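Local coordinates for Lmo0305 protein (Listeria monocytogenes, PDB 3PJ0) that belongs to the beta-eliminating lyase family of pyridoxal-phosphate-dependent proteins and carries pyridoxal phosphate covalently bound to a lysine, at residues Gly62-Val67 against Gly220-Val225; Glu51-Lys56 against Ala66-Ser71; Tyr15-Asn20 against Ala341-Lys346; Thr314-Ser319 against Glu349-Cys354. All coordinates share one frame; numbering follows the deposited sequence. Where two conformers were deposited one is given.

The four contacts fall into two well-separated pairs. Contacts 1 and 2, with centres about 10 Å apart, share A66 and V67 on strand 65-69, an outermost strand, within this chain, of the seven-stranded mixed sheet: contact 1 joins it to the start of helix 222-234, contact 2 to helix 48-61. Contacts 3 and 4, centres again about 10 Å apart, share helix 345-358 and the small parallel sheet of strands 15-16 and 316-317. Contacts 1 and 4 lie on opposite sides of the chain's centre, their centres about 46 Å apart. Along the chain, contact 3 opens first and spans both contacts 1 and 2, while its segments alternate with those of contact 4, so the N-terminal strand is anchored in the C-terminal part.

Contact 1 of 4, residues Gly62-Val67 against Gly220-Val225; sequences GKQSAV and GNDDFV
The edge of the seven-stranded mixed sheet is fastened here to the end of strand 216-220 and the start of helix 222-234. S65 and G220 form an antiparallel hydrogen-bonded pair: G220 N gives a bond to S65 O at 3.0 Å, and S65 N returns one to G220 O at 3.2 Å. Both donors lie nearly along the C=O axis of their acceptor. Glycine suits position 220 because a beta carbon there would come about 3.1 Å from F224 CD2. Before the strand, G62 ends helix 48-61 in a Schellman motif, and its positive phi of 66° favours glycine.

Such a sheet, flanked by helices, is the core of the large domain in fold type I pyridoxal-phosphate proteins, and this contact lies at its edge. Q64 stretches beyond CG across the start of the helix, so that its OE1 takes the D222 N-H in its carbonyl plane at 2.9 Å, almost straight at 173°. The positive end of the helix dipole would be expected to favour an amide oxygen there. Water 2 donates to the same OE1 and accepts from D223 N, while water 1 links Q64 N to N221 OD1. S65 OG, held between its backbone N and carbonyl carbon (chi1 64°), donates to the anti lone pair of D222 OD1 at 3.1 Å. V225 CB also touches S65 OG, at 3.4 Å. Deeper in, V67 CB and V225 CG1 meet at 4.0 Å as the two branched side chains slide past each other in opposite directions.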
loop_
_atom_site.group_PDB
_atom_site.type_symbol
_atom_site.label_atom_id
_atom_site.label_comp_id
_atom_site.label_asym_id
_atom_site.label_seq_id
_atom_site.Cartn_x
_atom_site.Cartn_y
_atom_site.Cartn_z
ATOM N N GLY A 62 -15.394 -3.471 18.831
ATOM C CA GLY A 62 -16.796 -3.107 19.114
ATOM C C GLY A 62 -17.417 -2.125 18.127
ATOM O O GLY A 62 -18.276 -1.327 18.491
ATOM N N LYS A 63 -17.006 -2.207 16.870
ATOM C CA LYS A 63 -17.522 -1.327 15.820
ATOM C C LYS A 63 -18.307 -2.146 14.787
ATOM O O LYS A 63 -18.115 -3.369 14.658
ATOM C CB LYS A 63 -16.384 -0.539 15.154
ATOM C CG LYS A 63 -15.595 0.376 16.071
ATOM C CD LYS A 63 -16.508 1.366 16.766
ATOM C CE LYS A 63 -15.772 2.248 17.790
ATOM N NZ LYS A 63 -16.779 3.206 18.389
ATOM N N GLN A 64 -19.194 -1.479 14.056
ATOM C CA GLN A 64 -20.025 -2.160 13.063
ATOM C C GLN A 64 -19.217 -2.788 11.926
ATOM O O GLN A 64 -19.507 -3.893 11.478
ATOM C CB GLN A 64 -21.051 -1.186 12.449
ATOM C CG GLN A 64 -22.110 -0.608 13.403
ATOM C CD GLN A 64 -23.176 0.211 12.661
ATOM O OE1 GLN A 64 -22.918 0.774 11.587
ATOM N NE2 GLN A 64 -24.393 0.275 13.237
ATOM N N SER A 65 -18.201 -2.083 11.446
ATOM C CA SER A 65 -17.383 -2.638 10.393
ATOM C C SER A 65 -16.017 -1.981 10.367
ATOM O O SER A 65 -15.739 -1.023 11.104
ATOM C CB SER A 65 -18.085 -2.574 9.024
ATOM O OG SER A 65 -18.325 -1.253 8.584
ATOM N N ALA A 66 -15.170 -2.513 9.501
ATOM C CA ALA A 66 -13.772 -2.097 9.415
ATOM C C ALA A 66 -13.275 -2.302 8.011
ATOM O O ALA A 66 -13.876 -3.053 7.226
ATOM C CB ALA A 66 -12.897 -2.911 10.391
ATOM N N VAL A 67 -12.169 -1.621 7.707
ATOM C CA VAL A 67 -11.528 -1.734 6.419
ATOM C C VAL A 67 -10.032 -1.883 6.645
ATOM O O VAL A 67 -9.403 -1.126 7.413
ATOM C CB VAL A 67 -11.849 -0.536 5.468
ATOM C CG1 VAL A 67 -11.717 0.757 6.180
ATOM C CG2 VAL A 67 -10.971 -0.587 4.183
ATOM N N GLY A 220 -15.385 1.717 12.384
ATOM C CA GLY A 220 -16.443 2.628 12.825
ATOM C C GLY A 220 -17.780 2.181 12.279
ATOM O O GLY A 220 -17.966 1.010 12.009
ATOM N N ASN A 221 -18.720 3.106 12.147
ATOM C CA ASN A 221 -20.031 2.750 11.626
ATOM C C ASN A 221 -19.919 2.336 10.168
ATOM O O ASN A 221 -18.974 2.762 9.466
ATOM C CB ASN A 221 -21.002 3.930 11.733
ATOM C CG ASN A 221 -21.458 4.193 13.154
ATOM O OD1 ASN A 221 -21.241 3.389 14.069
ATOM N ND2 ASN A 221 -22.132 5.324 13.343
ATOM N N ASP A 222 -20.875 1.509 9.735
ATOM C CA ASP A 222 -20.989 1.050 8.346
ATOM C C ASP A 222 -20.869 2.190 7.329
ATOM O O ASP A 222 -20.059 2.129 6.386
ATOM C CB ASP A 222 -22.350 0.375 8.113
ATOM C CG ASP A 222 -22.432 -1.032 8.670
ATOM O OD1 ASP A 222 -21.385 -1.653 8.950
ATOM O OD2 ASP A 222 -23.573 -1.550 8.777
ATOM N N ASP A 223 -21.657 3.236 7.532
ATOM C CA ASP A 223 -21.668 4.389 6.579
ATOM C C ASP A 223 -20.290 5.046 6.477
ATOM O O ASP A 223 -19.840 5.389 5.366
ATOM C CB ASP A 223 -22.682 5.444 6.952
ATOM C CG ASP A 223 -24.112 4.965 6.801
ATOM O OD1 ASP A 223 -24.362 3.891 6.212
ATOM O OD2 ASP A 223 -24.989 5.713 7.251
ATOM N N PHE A 224 -19.656 5.234 7.637
ATOM C CA PHE A 224 -18.284 5.761 7.708
ATOM C C PHE A 224 -17.283 4.891 6.933
ATOM O O PHE A 224 -16.513 5.409 6.130
ATOM C CB PHE A 224 -17.847 5.924 9.187
ATOM C CG PHE A 224 -16.384 6.277 9.376
ATOM C CD1 PHE A 224 -15.969 7.600 9.356
ATOM C CD2 PHE A 224 -15.440 5.293 9.646
ATOM C CE1 PHE A 224 -14.619 7.931 9.562
ATOM C CE2 PHE A 224 -14.076 5.610 9.826
ATOM C CZ PHE A 224 -13.673 6.934 9.771
ATOM N N VAL A 225 -17.304 3.578 7.178
ATOM C CA VAL A 225 -16.387 2.622 6.526
ATOM C C VAL A 225 -16.607 2.570 5.020
ATOM O O VAL A 225 -15.634 2.496 4.226
ATOM C CB VAL A 225 -16.453 1.219 7.191
ATOM C CG1 VAL A 225 -15.647 0.158 6.410
ATOM C CG2 VAL A 225 -15.956 1.294 8.626
HETATM O O HOH W 1 -19.625 1.362 14.981
HETATM O O HOH W 2 -23.691 3.113 9.699
#

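Contact 2 of 4, residues Glu51-Lys56 against Ala66-Ser71; sequences EDFETK and AVFFPS
One polar bond pins helix 48-61 to the edge strand. E54 runs extended beyond CG, and its OE2 accepts the F68 N-H at 2.9 Å, nearly straight at 168°, through its anti lone pair. The buried carboxylate thus takes up a main-chain N-H on an edge strand of the sheet, and glutamate is long enough to reach it from the helix. The V67 CA lies 3.4 Å from E54 OE2.

The axes of helical segment 51-56 and strand segment 66-69 approach to 7.3 Å, their directions 122° apart, and the helix flanks the edge strand of the large-domain sheet. Such closeness suits a small residue at 66: A66 CB rests 3.7 Å from E54 O, and E54 CB lies 3.6 Å from A66 O.

The aromatic part of the contact joins F53 and F68, each with CG anti to its backbone N. F68 CD1 comes to the edge of the F53 ring, 3.7 Å from F53 CE2, in an oblique pair with planes 69° apart. The F53 ring also meets F206 edge-to-face, and I246 of helix 243-256 packs on both phenylalanines, whose flat apolar rings suit this buried place.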
loop_
_atom_site.group_PDB
_atom_site.type_symbol
_atom_site.label_atom_id
_atom_site.label_comp_id
_atom_site.label_asym_id
_atom_site.label_seq_id
_atom_site.Cartn_x
_atom_site.Cartn_y
_atom_site.Cartn_z
ATOM N N GLU A 51 -12.188 -9.985 4.107
ATOM C CA GLU A 51 -13.470 -9.762 4.794
ATOM C C GLU A 51 -13.525 -10.389 6.174
ATOM O O GLU A 51 -14.042 -9.766 7.113
ATOM C CB GLU A 51 -14.637 -10.276 3.953
ATOM C CG GLU A 51 -14.779 -9.543 2.654
ATOM C CD GLU A 51 -15.984 -9.985 1.854
ATOM O OE1 GLU A 51 -17.001 -10.344 2.510
ATOM O OE2 GLU A 51 -15.911 -9.931 0.597
ATOM N N ASP A 52 -13.005 -11.611 6.313
ATOM C CA ASP A 52 -12.977 -12.264 7.609
ATOM C C ASP A 52 -12.097 -11.496 8.604
ATOM O O ASP A 52 -12.451 -11.399 9.770
ATOM C CB ASP A 52 -12.508 -13.706 7.510
ATOM C CG ASP A 52 -13.476 -14.591 6.703
ATOM O OD1 ASP A 52 -14.523 -14.117 6.268
ATOM O OD2 ASP A 52 -13.130 -15.747 6.457
ATOM N N PHE A 53 -10.956 -10.964 8.148
ATOM C CA PHE A 53 -10.073 -10.238 9.060
ATOM C C PHE A 53 -10.716 -8.926 9.481
ATOM O O PHE A 53 -10.671 -8.548 10.657
ATOM C CB PHE A 53 -8.700 -9.981 8.446
ATOM C CG PHE A 53 -7.713 -9.386 9.412
ATOM C CD1 PHE A 53 -7.238 -10.132 10.475
ATOM C CD2 PHE A 53 -7.271 -8.079 9.257
ATOM C CE1 PHE A 53 -6.336 -9.557 11.395
ATOM C CE2 PHE A 53 -6.378 -7.518 10.140
ATOM C CZ PHE A 53 -5.895 -8.267 11.209
ATOM N N GLU A 54 -11.312 -8.222 8.534
ATOM C CA GLU A 54 -12.036 -6.980 8.869
ATOM C C GLU A 54 -13.145 -7.249 9.903
ATOM O O GLU A 54 -13.248 -6.565 10.920
ATOM C CB GLU A 54 -12.633 -6.362 7.603
ATOM C CG GLU A 54 -11.541 -5.824 6.628
ATOM C CD GLU A 54 -12.060 -5.382 5.296
ATOM O OE1 GLU A 54 -13.159 -5.861 4.890
ATOM O OE2 GLU A 54 -11.354 -4.591 4.608
ATOM N N THR A 55 -13.943 -8.280 9.654
ATOM C CA THR A 55 -15.069 -8.631 10.586
ATOM C C THR A 55 -14.557 -8.962 11.993
ATOM O O THR A 55 -15.107 -8.512 12.989
ATOM C CB THR A 55 -15.921 -9.760 10.002
ATOM O OG1 THR A 55 -16.385 -9.336 8.718
ATOM C CG2 THR A 55 -17.156 -10.057 10.891
ATOM N N LYS A 56 -13.459 -9.702 12.057
ATOM C CA LYS A 56 -12.838 -10.080 13.327
ATOM C C LYS A 56 -12.321 -8.892 14.153
ATOM O O LYS A 56 -12.548 -8.815 15.370
ATOM C CB LYS A 56 -11.675 -11.009 13.042
ATOM C CG LYS A 56 -10.849 -11.399 14.244
ATOM C CD LYS A 56 -9.742 -12.341 13.833
ATOM C CE LYS A 56 -8.795 -12.603 14.947
ATOM N NZ LYS A 56 -7.880 -13.758 14.634
ATOM N N ALA A 66 -15.170 -2.513 9.501
ATOM C CA ALA A 66 -13.772 -2.097 9.415
ATOM C C ALA A 66 -13.275 -2.302 8.011
ATOM O O ALA A 66 -13.876 -3.053 7.226
ATOM C CB ALA A 66 -12.897 -2.911 10.391
ATOM N N VAL A 67 -12.169 -1.621 7.707
ATOM C CA VAL A 67 -11.528 -1.734 6.419
ATOM C C VAL A 67 -10.032 -1.883 6.645
ATOM O O VAL A 67 -9.403 -1.126 7.413
ATOM C CB VAL A 67 -11.849 -0.536 5.468
ATOM C CG1 VAL A 67 -11.717 0.757 6.180
ATOM C CG2 VAL A 67 -10.971 -0.587 4.183
ATOM N N PHE A 68 -9.463 -2.869 5.970
ATOM C CA PHE A 68 -8.036 -3.083 6.044
ATOM C C PHE A 68 -7.301 -2.143 5.079
ATOM O O PHE A 68 -7.555 -2.144 3.858
ATOM C CB PHE A 68 -7.670 -4.554 5.778
ATOM C CG PHE A 68 -6.214 -4.848 6.022
ATOM C CD1 PHE A 68 -5.785 -5.215 7.276
ATOM C CD2 PHE A 68 -5.272 -4.715 4.999
ATOM C CE1 PHE A 68 -4.439 -5.482 7.527
ATOM C CE2 PHE A 68 -3.928 -4.957 5.233
ATOM C CZ PHE A 68 -3.501 -5.334 6.509
ATOM N N PHE A 69 -6.363 -1.372 5.632
ATOM C CA PHE A 69 -5.555 -0.408 4.887
ATOM C C PHE A 69 -4.062 -0.747 4.833
ATOM O O PHE A 69 -3.530 -1.267 5.789
ATOM C CB PHE A 69 -5.654 0.963 5.571
ATOM C CG PHE A 69 -6.818 1.827 5.101
ATOM C CD1 PHE A 69 -6.699 2.604 3.952
ATOM C CD2 PHE A 69 -8.008 1.889 5.827
ATOM C CE1 PHE A 69 -7.758 3.409 3.525
ATOM C CE2 PHE A 69 -9.076 2.754 5.408
ATOM C CZ PHE A 69 -8.944 3.480 4.258
ATOM N N PRO A 70 -3.386 -0.433 3.716
ATOM C CA PRO A 70 -1.945 -0.689 3.707
ATOM C C PRO A 70 -1.196 0.103 4.786
ATOM O O PRO A 70 -0.147 -0.339 5.254
ATOM C CB PRO A 70 -1.512 -0.240 2.309
ATOM C CG PRO A 70 -2.642 0.615 1.780
ATOM C CD PRO A 70 -3.865 0.106 2.422
ATOM N N SER A 71 -1.711 1.271 5.159
ATOM C CA SER A 71 -1.066 2.104 6.160
ATOM C C SER A 71 -2.025 2.961 6.965
ATOM O O SER A 71 -3.137 3.310 6.511
ATOM C CB SER A 71 -0.074 3.051 5.463
ATOM O OG SER A 71 -0.765 4.049 4.756
#

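Contact 3 of 4, residues Tyr15-Asn20 against Ala341-Lys346; sequences YKLGGN and AEIPAK
This is an apolar packing contact between the short N-terminal strand 15-16, with the turn after it, and the loop that leads into helix 345-358. The clearest interaction is a CH-pi contact: P344 CD sits over the centre of one face of the Y15 ring, 3.5 Å from its centroid and only 13° off the normal. The two side chains meet tip to tip, with P344 CG 3.6 Å from Y15 OH. Y15 CG is anti to its carbonyl carbon, which carries the broad ring out toward the loop. Proline suits the partner position because its CD, next to the ring nitrogen, presents polarised C-H groups to the aromatic face; P344 stands just before the helix, at the N-cap position.

Strand 15-16 runs parallel to strand 316-317, with backbone bonds from Y15 to G315 and G317, so the beginning of the chain is built into the C-terminal part of the protein, as in other fold type I members, where N-terminal segments commonly join the small domain. I343 supplies the second half of the packing. I343 CG1 lies 3.9 Å from Y15 CB, while I343 CD1, extended beyond CG1 (chi2 167°), reaches L17 CD2 at 3.9 Å. The same methyl, I343 CD1, comes within 3.5 Å of K16 O, a carbonyl oxygen that the contact buries without any polar partner in the model. L17, a buried apolar side chain, also packs against L348 of helix 345-358 and L270 of helix 260-275.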
loop_
_atom_site.group_PDB
_atom_site.type_symbol
_atom_site.label_atom_id
_atom_site.label_comp_id
_atom_site.label_asym_id
_atom_site.label_seq_id
_atom_site.Cartn_x
_atom_site.Cartn_y
_atom_site.Cartn_z
ATOM N N TYR A 15 21.553 -9.804 21.674
ATOM C CA TYR A 15 20.343 -9.525 22.419
ATOM C C TYR A 15 19.930 -8.044 22.335
ATOM O O TYR A 15 20.764 -7.163 22.120
ATOM C CB TYR A 15 20.538 -9.936 23.874
ATOM C CG TYR A 15 21.077 -11.358 24.044
ATOM C CD1 TYR A 15 20.302 -12.461 23.735
ATOM C CD2 TYR A 15 22.344 -11.581 24.553
ATOM C CE1 TYR A 15 20.797 -13.763 23.902
ATOM C CE2 TYR A 15 22.841 -12.871 24.730
ATOM C CZ TYR A 15 22.057 -13.953 24.396
ATOM O OH TYR A 15 22.546 -15.229 24.577
ATOM N N LYS A 16 18.639 -7.786 22.531
ATOM C CA LYS A 16 18.097 -6.427 22.465
ATOM C C LYS A 16 17.085 -6.174 23.598
ATOM O O LYS A 16 16.260 -7.039 23.897
ATOM C CB LYS A 16 17.370 -6.215 21.145
ATOM C CG LYS A 16 18.168 -6.342 19.865
ATOM C CD LYS A 16 19.193 -5.216 19.726
ATOM C CE LYS A 16 19.864 -5.229 18.355
ATOM N NZ LYS A 16 20.672 -6.464 18.104
ATOM N N LEU A 17 17.148 -5.001 24.232
ATOM C CA LEU A 17 16.133 -4.651 25.211
ATOM C C LEU A 17 14.806 -4.435 24.458
ATOM O O LEU A 17 13.759 -4.904 24.876
ATOM C CB LEU A 17 16.489 -3.363 25.952
ATOM C CG LEU A 17 17.706 -3.285 26.892
ATOM C CD1 LEU A 17 17.766 -1.863 27.362
ATOM C CD2 LEU A 17 17.619 -4.237 28.091
ATOM N N GLY A 18 14.862 -3.743 23.322
ATOM C CA GLY A 18 13.654 -3.427 22.575
ATOM C C GLY A 18 13.333 -4.307 21.391
ATOM O O GLY A 18 14.194 -5.050 20.890
ATOM N N GLY A 19 12.083 -4.215 20.948
ATOM C CA GLY A 19 11.630 -4.898 19.741
ATOM C C GLY A 19 11.314 -6.375 19.789
ATOM O O GLY A 19 11.304 -7.002 20.859
ATOM N N ASN A 20 11.066 -6.922 18.591
ATOM C CA ASN A 20 10.703 -8.328 18.401
ATOM C C ASN A 20 11.689 -9.058 17.522
ATOM O O ASN A 20 11.306 -9.959 16.775
ATOM C CB ASN A 20 9.304 -8.411 17.750
ATOM C CG ASN A 20 8.212 -8.003 18.682
ATOM O OD1 ASN A 20 8.020 -8.627 19.722
ATOM N ND2 ASN A 20 7.469 -6.957 18.321
ATOM N N ALA A 341 12.596 -10.927 26.612
ATOM C CA ALA A 341 12.536 -12.192 27.335
ATOM C C ALA A 341 13.652 -13.161 26.952
ATOM O O ALA A 341 13.869 -14.138 27.671
ATOM C CB ALA A 341 11.167 -12.854 27.167
ATOM N N GLU A 342 14.349 -12.907 25.846
ATOM C CA GLU A 342 15.452 -13.754 25.426
ATOM C C GLU A 342 16.787 -13.360 26.058
ATOM O O GLU A 342 17.788 -14.074 25.894
ATOM C CB GLU A 342 15.607 -13.749 23.887
ATOM C CG GLU A 342 14.407 -14.229 23.107
ATOM C CD GLU A 342 13.952 -15.643 23.480
ATOM O OE1 GLU A 342 14.788 -16.567 23.550
ATOM O OE2 GLU A 342 12.734 -15.823 23.689
ATOM N N ILE A 343 16.841 -12.228 26.758
ATOM C CA ILE A 343 18.112 -11.794 27.334
ATOM C C ILE A 343 18.427 -12.652 28.556
ATOM O O ILE A 343 17.621 -12.712 29.481
ATOM C CB ILE A 343 18.117 -10.333 27.766
ATOM C CG1 ILE A 343 17.766 -9.412 26.606
ATOM C CG2 ILE A 343 19.536 -9.950 28.269
ATOM C CD1 ILE A 343 17.443 -7.949 27.048
ATOM N N PRO A 344 19.593 -13.328 28.567
ATOM C CA PRO A 344 19.909 -14.115 29.764
ATOM C C PRO A 344 20.054 -13.200 30.973
ATOM O O PRO A 344 20.584 -12.099 30.832
ATOM C CB PRO A 344 21.248 -14.783 29.417
ATOM C CG PRO A 344 21.401 -14.664 27.955
ATOM C CD PRO A 344 20.625 -13.454 27.525
ATOM N N ALA A 345 19.595 -13.645 32.145
ATOM C CA ALA A 345 19.639 -12.818 33.364
ATOM C C ALA A 345 20.993 -12.189 33.666
ATOM O O ALA A 345 21.045 -11.014 34.015
ATOM C CB ALA A 345 19.164 -13.609 34.583
ATOM N N LYS A 346 22.072 -12.961 33.549
ATOM C CA LYS A 346 23.426 -12.459 33.837
ATOM C C LYS A 346 23.785 -11.251 32.988
ATOM O O LYS A 346 24.304 -10.258 33.508
ATOM C CB LYS A 346 24.473 -13.570 33.619
ATOM C CG LYS A 346 25.945 -13.128 33.723
ATOM C CD LYS A 346 26.897 -14.256 33.336
ATOM C CE LYS A 346 28.348 -13.778 33.274
ATOM N NZ LYS A 346 29.303 -14.886 32.968
#

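Contact 4 of 4, residues Thr314-Ser319 against Glu349-Cys354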
loop_
_atom_site.group_PDB
_atom_site.type_symbol
_atom_site.label_atom_id
_atom_site.label_comp_id
_atom_site.label_asym_id
_atom_site.label_seq_id
_atom_site.Cartn_x
_atom_site.Cartn_y
_atom_site.Cartn_z
ATOM N N THR A 314 28.657 -6.746 27.048
ATOM C CA THR A 314 27.521 -7.603 27.465
ATOM C C THR A 314 26.708 -8.304 26.368
ATOM O O THR A 314 25.987 -9.263 26.661
ATOM C CB THR A 314 26.510 -6.786 28.295
ATOM O OG1 THR A 314 25.796 -5.861 27.447
ATOM C CG2 THR A 314 27.226 -6.034 29.411
ATOM N N GLY A 315 26.785 -7.823 25.130
ATOM C CA GLY A 315 26.004 -8.395 24.026
ATOM C C GLY A 315 24.545 -7.965 24.038
ATOM O O GLY A 315 23.745 -8.510 23.292
ATOM N N VAL A 316 24.193 -6.987 24.881
ATOM C CA VAL A 316 22.833 -6.493 24.985
ATOM C C VAL A 316 22.698 -5.106 24.355
ATOM O O VAL A 316 23.220 -4.146 24.888
ATOM C CB VAL A 316 22.354 -6.352 26.465
ATOM C CG1 VAL A 316 20.935 -5.812 26.500
ATOM C CG2 VAL A 316 22.454 -7.678 27.238
ATOM N N GLY A 317 21.975 -5.019 23.244
ATOM C CA GLY A 317 21.662 -3.743 22.585
ATOM C C GLY A 317 20.737 -2.847 23.409
ATOM O O GLY A 317 19.595 -3.223 23.701
ATOM N N ILE A 318 21.232 -1.665 23.784
ATOM C CA ILE A 318 20.451 -0.689 24.544
ATOM C C ILE A 318 19.748 0.253 23.573
ATOM O O ILE A 318 18.515 0.351 23.557
ATOM C CB ILE A 318 21.353 0.141 25.468
ATOM C CG1 ILE A 318 22.049 -0.771 26.473
ATOM C CG2 ILE A 318 20.523 1.215 26.179
ATOM C CD1 ILE A 318 21.116 -1.499 27.351
ATOM N N SER A 319 20.535 0.924 22.738
ATOM C CA SER A 319 19.968 1.828 21.729
ATOM C C SER A 319 20.954 2.019 20.586
ATOM O O SER A 319 22.167 2.107 20.812
ATOM C CB SER A 319 19.616 3.202 22.295
ATOM O OG SER A 319 18.911 3.958 21.305
ATOM N N GLU A 349 21.674 -8.180 34.094
ATOM C CA GLU A 349 22.224 -7.622 35.352
ATOM C C GLU A 349 23.496 -6.840 35.091
ATOM O O GLU A 349 23.704 -5.769 35.652
ATOM C CB GLU A 349 22.585 -8.718 36.374
ATOM C CG GLU A 349 21.407 -9.467 36.963
ATOM C CD GLU A 349 20.421 -8.557 37.697
ATOM O OE1 GLU A 349 20.834 -7.466 38.176
ATOM O OE2 GLU A 349 19.227 -8.944 37.790
ATOM N N LEU A 350 24.335 -7.376 34.211
ATOM C CA LEU A 350 25.632 -6.771 33.932
ATOM C C LEU A 350 25.510 -5.399 33.273
ATOM O O LEU A 350 26.285 -4.483 33.596
ATOM C CB LEU A 350 26.481 -7.712 33.090
ATOM C CG LEU A 350 27.947 -7.362 32.855
ATOM C CD1 LEU A 350 28.733 -7.173 34.161
ATOM C CD2 LEU A 350 28.566 -8.473 32.010
ATOM N N VAL A 351 24.531 -5.267 32.372
ATOM C CA VAL A 351 24.254 -4.007 31.688
ATOM C C VAL A 351 24.082 -2.868 32.685
ATOM O O VAL A 351 24.685 -1.814 32.539
ATOM C CB VAL A 351 22.958 -4.096 30.837
ATOM C CG1 VAL A 351 22.396 -2.695 30.548
ATOM C CG2 VAL A 351 23.213 -4.903 29.569
ATOM N N PHE A 352 23.265 -3.106 33.708
ATOM C CA PHE A 352 22.977 -2.095 34.711
ATOM C C PHE A 352 24.070 -1.927 35.752
ATOM O O PHE A 352 24.316 -0.813 36.192
ATOM C CB PHE A 352 21.596 -2.337 35.305
ATOM C CG PHE A 352 20.509 -2.116 34.303
ATOM C CD1 PHE A 352 20.064 -0.823 34.028
ATOM C CD2 PHE A 352 19.987 -3.165 33.566
ATOM C CE1 PHE A 352 19.093 -0.599 33.072
ATOM C CE2 PHE A 352 19.020 -2.934 32.607
ATOM C CZ PHE A 352 18.568 -1.643 32.369
ATOM N N ARG A 353 24.738 -3.013 36.131
ATOM C CA ARG A 353 25.895 -2.893 37.007
ATOM C C ARG A 353 26.897 -1.969 36.296
ATOM O O ARG A 353 27.401 -1.024 36.910
ATOM C CB ARG A 353 26.503 -4.266 37.301
ATOM N N CYS A 354 27.134 -2.200 34.997
ATOM C CA CYS A 354 28.067 -1.370 34.199
ATOM C C CYS A 354 27.575 0.062 34.010
ATOM O O CYS A 354 28.358 1.012 34.061
ATOM C CB CYS A 354 28.327 -1.977 32.816
ATOM S SG CYS A 354 29.307 -3.488 32.802
#
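Helix 300-314 ends at T314, the chain turns through G315 with a positive phi of 78° that suits glycine, and strand 316-317 then lies against helix 345-358, with T314 CA 6.4 Å from V351 CA. T314 closes this bend as an ST turn: its OG1 accepts from V316 N at 3.2 Å, and the same hydroxyl is bonded to I310 O, which fixes its rotation. The methyl branch is thereby turned to the opposing helix, where T314 CG2 touches L350 CG at 3.8 Å.

V351 is the main apolar residue of the contact, its two methyls serving different partners. V351 CG2 fits between T314 and V316, lying 3.5 Å from V316 CB and the same distance from T314 OG1. V351 CG1 instead meets I318 CD1 tip to tip at 3.6 Å. Beta-branched valine suits such a place, being compact and nearly rigid, whereas the longer I318 reaches over from just past the strand. V351 CG1 also lies over one face of the F352 ring, toward its rim.

Around them, L17 packs on V316 and I318, F332 of strand 329-335 touches I318, and F352 turns to F274 of helix 260-275, while N347 ND2 ties the start of helix 345-358 to T314 O.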